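Local coordinates for VirK protein (Legionella pneumophila, PDB 5XTA) that is of unknown function but belongs to the VirK family, adopts a novel fold and is probably exported, being linked to type II secretion, at residues Met48-Gly51 and Val55-Ser58. The protein carries 3 engineered substitutions. Numbering follows the deposited sequence.
Engineered in segment 48-51: I50 (natural residue Val).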
# COMPACT_ATOMS: atom_id res chain seq x y z
N MSE A 48 -11.56 2.62 -10.50
CA MSE A 48 -12.55 2.04 -11.41
C MSE A 48 -13.11 3.10 -12.29
O MSE A 48 -13.24 4.23 -11.86
CB MSE A 48 -13.78 1.48 -10.74
CG MSE A 48 -13.49 0.65 -9.53
SE MSE A 48 -15.15 -0.25 -8.88
CE MSE A 48 -16.06 -0.79 -10.55
N VAL A 49 -13.46 2.71 -13.52
CA VAL A 49 -14.24 3.53 -14.42
C VAL A 49 -15.58 2.84 -14.58
O VAL A 49 -15.61 1.68 -14.95
CB VAL A 49 -13.58 3.65 -15.79
CG1 VAL A 49 -14.37 4.60 -16.67
CG2 VAL A 49 -12.14 4.13 -15.63
N ILE A 50 -16.65 3.52 -14.21
CA ILE A 50 -18.01 2.99 -14.27
C ILE A 50 -18.68 3.55 -15.51
O ILE A 50 -18.82 4.77 -15.65
CB ILE A 50 -18.88 3.41 -13.08
CG1 ILE A 50 -18.15 3.26 -11.75
CG2 ILE A 50 -20.18 2.60 -13.07
CD1 ILE A 50 -17.80 1.84 -11.42
N GLY A 51 -19.11 2.64 -16.39
CA GLY A 51 -19.70 3.03 -17.67
C GLY A 51 -18.56 3.74 -18.36
O GLY A 51 -17.40 3.36 -18.19
N VAL A 55 -15.42 7.96 -12.66
CA VAL A 55 -14.23 7.34 -12.09
C VAL A 55 -14.36 7.35 -10.59
O VAL A 55 -14.68 8.40 -9.98
CB VAL A 55 -12.97 8.14 -12.45
CG1 VAL A 55 -11.74 7.63 -11.70
CG2 VAL A 55 -12.72 8.10 -13.94
N THR A 56 -14.10 6.19 -9.96
CA THR A 56 -14.21 6.11 -8.52
C THR A 56 -13.04 5.40 -7.91
O THR A 56 -12.39 4.57 -8.53
CB THR A 56 -15.49 5.38 -8.07
OG1 THR A 56 -15.42 4.00 -8.45
CG2 THR A 56 -16.70 5.98 -8.70
N ALA A 57 -12.75 5.77 -6.68
CA ALA A 57 -11.67 5.15 -5.91
C ALA A 57 -11.90 5.46 -4.48
O ALA A 57 -12.71 6.30 -4.17
CB ALA A 57 -10.31 5.68 -6.34
N SER A 58 -11.18 4.79 -3.61
CA SER A 58 -11.29 5.08 -2.16
C SER A 58 -10.00 4.81 -1.42
O SER A 58 -9.09 4.14 -1.96
CB SER A 58 -12.43 4.24 -1.55
OG SER A 58 -12.14 2.85 -1.54
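V55, near the start of strand 54-63, faces V49 as an antiparallel non-hydrogen-bonded pair, their CA atoms 4.5 Å apart. The two valines share one face of the hairpin, though their branches meet loosely, V49 CG2 lying 4.4 Å from V55 CG2. The hydrogen on V55 CA is directed at M48 O, a bent CA-H...O contact with V55 CA 3.3 Å from the oxygen, while V55 CG1 flanks the same oxygen.

T56 follows as the hydrogen-bonded partner of M48. Its N donates to M48 O at 2.9 Å (164° at the hydrogen), and M48 N returns a bond to T56 O, also 2.9 Å, at a less straight 151°. M48 O is thus approached by both an N-H and a CA-H. On the face away from the valines, with chi1 at 67° the T56 hydroxyl sits flanked by the backbone N and C, which brings OG1 to 3.8 Å from M48 CB; past CG the selenomethionine turns about its CG-SE bond and departs from T56. T56 CG2 instead looks to the engineered I50, whose CG1 lies 4.3 Å away.

This pairing builds the beta hairpin of strands 46-50 and 54-63. V55 and A57 extend the sheet through backbone bonds to L82 and F80 of strand 74-83, and helix 7-15 covers the valine face through F7, V11 and I14. On the edge of strand 46-50 turned from 54-63, M48, V49 and I50 pair antiparallel with a strand of a second subunit, continuing the sheet across the interface.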